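Local coordinates for protein phosphoribosylformylglycinamidine synthase 2 (Thermus thermophilus, PDB 3VIU) that belongs to the AIR synthase related (PurM-like) family as the second phosphoribosylformylglycinamidine synthase component, and holds bound ADP and a magnesium ion, at residues I110-L121 against M176-K187. Sequence-based numbering, arbitrary orientation.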
loop_
_atom_site.group_PDB
_atom_site.type_symbol
_atom_site.label_atom_id
_atom_site.label_comp_id
_atom_site.label_asym_id
_atom_site.label_seq_id
_atom_site.Cartn_x
_atom_site.Cartn_y
_atom_site.Cartn_z
ATOM N N ILE A 110 0.720 11.468 -5.765
ATOM C CA ILE A 110 1.105 12.165 -4.551
ATOM C C ILE A 110 1.532 13.596 -4.874
ATOM O O ILE A 110 1.220 14.525 -4.133
ATOM C CB ILE A 110 2.256 11.422 -3.853
ATOM C CG1 ILE A 110 1.809 9.995 -3.502
ATOM C CG2 ILE A 110 2.734 12.204 -2.645
ATOM C CD1 ILE A 110 0.478 9.911 -2.809
HETATM N N MSE A 111 2.243 13.770 -5.984
HETATM C CA MSE A 111 2.693 15.095 -6.412
HETATM C C MSE A 111 1.521 16.003 -6.732
HETATM O O MSE A 111 1.560 17.198 -6.443
HETATM C CB MSE A 111 3.514 15.024 -7.691
HETATM C CG MSE A 111 4.867 14.384 -7.626
HETATM SE SE MSE A 111 5.518 14.374 -9.459
HETATM C CE MSE A 111 5.718 12.467 -9.717
ATOM N N SER A 112 0.494 15.442 -7.368
ATOM C CA SER A 112 -0.649 16.249 -7.760
ATOM C C SER A 112 -1.327 16.912 -6.570
ATOM O O SER A 112 -1.999 17.926 -6.737
ATOM C CB SER A 112 -1.648 15.422 -8.578
ATOM O OG SER A 112 -2.344 14.494 -7.778
HETATM N N MSE A 113 -1.139 16.356 -5.374
HETATM C CA MSE A 113 -1.715 16.940 -4.160
HETATM C C MSE A 113 -0.822 18.087 -3.676
HETATM O O MSE A 113 -1.159 18.791 -2.720
HETATM C CB MSE A 113 -1.814 15.906 -3.036
HETATM C CG MSE A 113 -2.655 14.693 -3.342
HETATM SE SE MSE A 113 -4.429 15.090 -4.013
HETATM C CE MSE A 113 -5.206 15.929 -2.450
ATOM N N GLY A 114 0.323 18.257 -4.334
ATOM C CA GLY A 114 1.260 19.299 -3.959
ATOM C C GLY A 114 2.170 18.830 -2.843
ATOM O O GLY A 114 2.809 19.634 -2.158
ATOM N N ALA A 115 2.222 17.515 -2.654
ATOM C CA ALA A 115 3.051 16.914 -1.617
ATOM C C ALA A 115 4.315 16.336 -2.234
ATOM O O ALA A 115 4.260 15.622 -3.235
ATOM C CB ALA A 115 2.284 15.821 -0.902
ATOM N N ARG A 116 5.454 16.662 -1.637
ATOM C CA ARG A 116 6.722 16.156 -2.126
ATOM C C ARG A 116 6.918 14.738 -1.598
ATOM O O ARG A 116 6.911 14.507 -0.388
ATOM C CB ARG A 116 7.858 17.056 -1.650
ATOM C CG ARG A 116 9.237 16.529 -1.950
ATOM C CD ARG A 116 10.296 17.457 -1.374
ATOM N NE ARG A 116 10.359 18.724 -2.096
ATOM C CZ ARG A 116 10.985 18.886 -3.257
ATOM N NH1 ARG A 116 11.609 17.860 -3.827
ATOM N NH2 ARG A 116 10.984 20.071 -3.854
ATOM N N PRO A 117 7.070 13.764 -2.503
ATOM C CA PRO A 117 7.272 12.356 -2.138
ATOM C C PRO A 117 8.455 12.170 -1.186
ATOM O O PRO A 117 9.569 12.561 -1.505
ATOM C CB PRO A 117 7.515 11.690 -3.485
ATOM C CG PRO A 117 6.652 12.498 -4.404
ATOM C CD PRO A 117 6.944 13.912 -3.964
ATOM N N ILE A 118 8.216 11.569 -0.025
ATOM C CA ILE A 118 9.294 11.363 0.932
ATOM C C ILE A 118 9.570 9.893 1.140
ATOM O O ILE A 118 10.576 9.525 1.753
ATOM C CB ILE A 118 8.986 12.006 2.324
ATOM C CG1 ILE A 118 7.747 11.354 2.951
ATOM C CG2 ILE A 118 8.801 13.506 2.171
ATOM C CD1 ILE A 118 7.349 11.935 4.310
ATOM N N ALA A 119 8.682 9.045 0.635
ATOM C CA ALA A 119 8.888 7.620 0.796
ATOM C C ALA A 119 8.010 6.733 -0.077
ATOM O O ALA A 119 6.897 7.106 -0.460
ATOM C CB ALA A 119 8.704 7.247 2.252
ATOM N N LEU A 120 8.543 5.551 -0.382
ATOM C CA LEU A 120 7.853 4.529 -1.164
ATOM C C LEU A 120 7.889 3.218 -0.385
ATOM O O LEU A 120 8.870 2.920 0.291
ATOM C CB LEU A 120 8.533 4.318 -2.522
ATOM C CG LEU A 120 8.272 5.376 -3.599
ATOM C CD1 LEU A 120 9.263 5.218 -4.737
ATOM C CD2 LEU A 120 6.843 5.248 -4.092
ATOM N N LEU A 121 6.803 2.459 -0.452
ATOM C CA LEU A 121 6.735 1.156 0.199
ATOM C C LEU A 121 6.154 0.208 -0.840
ATOM O O LEU A 121 5.196 0.552 -1.530
ATOM C CB LEU A 121 5.840 1.182 1.446
ATOM C CG LEU A 121 6.284 1.999 2.667
ATOM C CD1 LEU A 121 5.925 3.467 2.458
ATOM C CD2 LEU A 121 5.592 1.470 3.929
HETATM N N MSE A 176 3.097 1.936 -2.575
HETATM C CA MSE A 176 2.521 2.958 -1.727
HETATM C C MSE A 176 3.484 4.138 -1.699
HETATM O O MSE A 176 4.698 3.949 -1.734
HETATM C CB MSE A 176 2.325 2.405 -0.321
HETATM C CG MSE A 176 1.697 3.370 0.657
HETATM SE SE MSE A 176 1.598 2.543 2.417
HETATM C CE MSE A 176 1.120 4.091 3.477
ATOM N N CYS A 177 2.947 5.354 -1.653
ATOM C CA CYS A 177 3.796 6.527 -1.603
ATOM C C CYS A 177 3.384 7.544 -0.534
ATOM O O CYS A 177 2.204 7.789 -0.312
ATOM C CB CYS A 177 3.839 7.202 -2.973
ATOM S SG CYS A 177 4.997 8.597 -3.048
ATOM N N LEU A 178 4.381 8.122 0.130
ATOM C CA LEU A 178 4.163 9.131 1.160
ATOM C C LEU A 178 4.747 10.463 0.699
ATOM O O LEU A 178 5.875 10.514 0.201
ATOM C CB LEU A 178 4.847 8.730 2.474
ATOM C CG LEU A 178 3.946 8.297 3.626
ATOM C CD1 LEU A 178 3.343 6.944 3.317
ATOM C CD2 LEU A 178 4.747 8.244 4.906
ATOM N N GLY A 179 3.981 11.537 0.864
ATOM C CA GLY A 179 4.460 12.849 0.479
ATOM C C GLY A 179 4.084 13.871 1.532
ATOM O O GLY A 179 3.033 13.744 2.172
ATOM N N LEU A 180 4.933 14.874 1.746
ATOM C CA LEU A 180 4.604 15.889 2.733
ATOM C C LEU A 180 4.442 17.247 2.091
ATOM O O LEU A 180 4.979 17.520 1.015
ATOM C CB LEU A 180 5.642 15.951 3.870
ATOM C CG LEU A 180 6.997 16.658 3.787
ATOM C CD1 LEU A 180 6.842 18.113 3.392
ATOM C CD2 LEU A 180 7.664 16.583 5.146
ATOM N N LEU A 181 3.682 18.096 2.763
ATOM C CA LEU A 181 3.424 19.435 2.279
ATOM C C LEU A 181 2.920 20.298 3.417
ATOM O O LEU A 181 2.587 19.805 4.499
ATOM C CB LEU A 181 2.366 19.398 1.175
ATOM C CG LEU A 181 0.970 18.936 1.605
ATOM C CD1 LEU A 181 -0.025 19.262 0.505
ATOM C CD2 LEU A 181 0.968 17.445 1.906
ATOM N N ARG A 182 2.878 21.597 3.163
ATOM C CA ARG A 182 2.380 22.551 4.129
ATOM C C ARG A 182 0.886 22.540 3.867
ATOM O O ARG A 182 0.463 22.653 2.722
ATOM C CB ARG A 182 2.973 23.929 3.848
ATOM C CG ARG A 182 4.495 23.961 3.935
ATOM C CD ARG A 182 4.939 23.709 5.353
ATOM N NE ARG A 182 4.402 24.751 6.216
ATOM C CZ ARG A 182 4.396 24.710 7.544
ATOM N NH1 ARG A 182 4.901 23.665 8.188
ATOM N NH2 ARG A 182 3.877 25.725 8.222
ATOM N N GLU A 183 0.096 22.373 4.919
ATOM C CA GLU A 183 -1.355 22.320 4.790
ATOM C C GLU A 183 -1.876 23.435 3.879
ATOM O O GLU A 183 -2.694 23.205 2.984
ATOM C CB GLU A 183 -1.997 22.419 6.179
ATOM C CG GLU A 183 -3.385 21.809 6.266
ATOM C CD GLU A 183 -3.906 21.746 7.691
ATOM O OE1 GLU A 183 -3.131 21.344 8.588
ATOM O OE2 GLU A 183 -5.089 22.087 7.911
ATOM N N GLU A 184 -1.377 24.639 4.118
ATOM C CA GLU A 184 -1.754 25.827 3.361
ATOM C C GLU A 184 -1.692 25.639 1.843
ATOM O O GLU A 184 -2.310 26.397 1.098
ATOM C CB GLU A 184 -0.833 26.976 3.765
ATOM C CG GLU A 184 0.640 26.681 3.481
ATOM C CD GLU A 184 1.585 27.652 4.160
ATOM O OE1 GLU A 184 1.390 28.879 4.008
ATOM O OE2 GLU A 184 2.525 27.185 4.841
ATOM N N HIS A 185 -0.949 24.630 1.392
ATOM C CA HIS A 185 -0.781 24.363 -0.036
ATOM C C HIS A 185 -1.590 23.188 -0.554
ATOM O O HIS A 185 -1.391 22.760 -1.692
ATOM C CB HIS A 185 0.690 24.089 -0.346
ATOM C CG HIS A 185 1.600 25.229 -0.026
ATOM N ND1 HIS A 185 2.949 25.060 0.202
ATOM C CD2 HIS A 185 1.362 26.557 0.087
ATOM C CE1 HIS A 185 3.502 26.235 0.442
ATOM N NE2 HIS A 185 2.561 27.160 0.378
ATOM N N LEU A 186 -2.492 22.658 0.261
ATOM C CA LEU A 186 -3.283 21.513 -0.168
ATOM C C LEU A 186 -4.119 21.773 -1.420
ATOM O O LEU A 186 -5.113 22.500 -1.377
ATOM C CB LEU A 186 -4.184 21.038 0.971
ATOM C CG LEU A 186 -5.102 19.849 0.672
ATOM C CD1 LEU A 186 -4.383 18.805 -0.163
ATOM C CD2 LEU A 186 -5.571 19.250 1.990
ATOM N N LYS A 187 -3.708 21.168 -2.534
ATOM C CA LYS A 187 -4.418 21.323 -3.801
ATOM C C LYS A 187 -5.062 20.013 -4.264
ATOM O O LYS A 187 -4.642 18.924 -3.874
ATOM C CB LYS A 187 -3.471 21.844 -4.890
ATOM C CG LYS A 187 -2.394 20.859 -5.327
ATOM C CD LYS A 187 -1.491 21.472 -6.398
ATOM C CE LYS A 187 -0.299 20.567 -6.722
ATOM N NZ LYS A 187 0.679 21.231 -7.630
HETATM O O HOH W 1 5.165 20.677 -0.373
#
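The carbonyl oxygen of Leu178 takes two N-H groups from the neighbouring strand. Ile118 N is 2.6 Å from Leu178 O, and Ala119 N is 3.2 Å from the same oxygen. Both donors are tilted from the carbonyl plane. At Arg116 the donor lies further out: Leu180 N stands above the carbonyl plane of Arg116. Glu184 CG lies over one face of the His185 ring, offset toward its rim. The Arg182 guanidinium meets Glu184 OE2 in plane at its edge, a salt bridge whose NE-H bond is weak. It also makes a cation-pi contact with Trp78.

Two residues, Ile118 and Ala119, stand opposite the single Leu178. This is a classic beta bulge that shifts the antiparallel register by one. Ile118 CG1 sits between its backbone N and carbonyl carbon (chi1 62°), which brings CG1 to 3.4 Å from Leu178 O. Its CG2 touches Leu180 CG, and the two side chains cross at about a right angle.

Strands 116-126 and 172-182 are neighbours in the mixed sheet of the PurM-like N-terminal domain. Helix 95-112 covers the face carrying Leu120 and Cys177. Ile110 of this helix puts CG1 3.5 Å from Cys177 CB, and its CG2 reaches 3.6 Å from Gly179 CA. Pro117 CB touches Cys177 SG on the same face.

The helix ends in a Schellman motif at Gly114, whose N bonds back to Met111 O. Lys187 runs past this end with its chain extended beyond CG. Its CE comes 3.1 Å from Ser112 O, a carbon-to-oxygen contact. NZ stays 4.3 Å from Ser112 O, though the helix's carboxyl end probably still suits its charge. Ser112 OG bonds to Asp109 O and Asn68 OD1; Asp109 lines the ADP pocket. Beside the turn, Leu181 CD2 packs 3.5 Å from Ala115 CB.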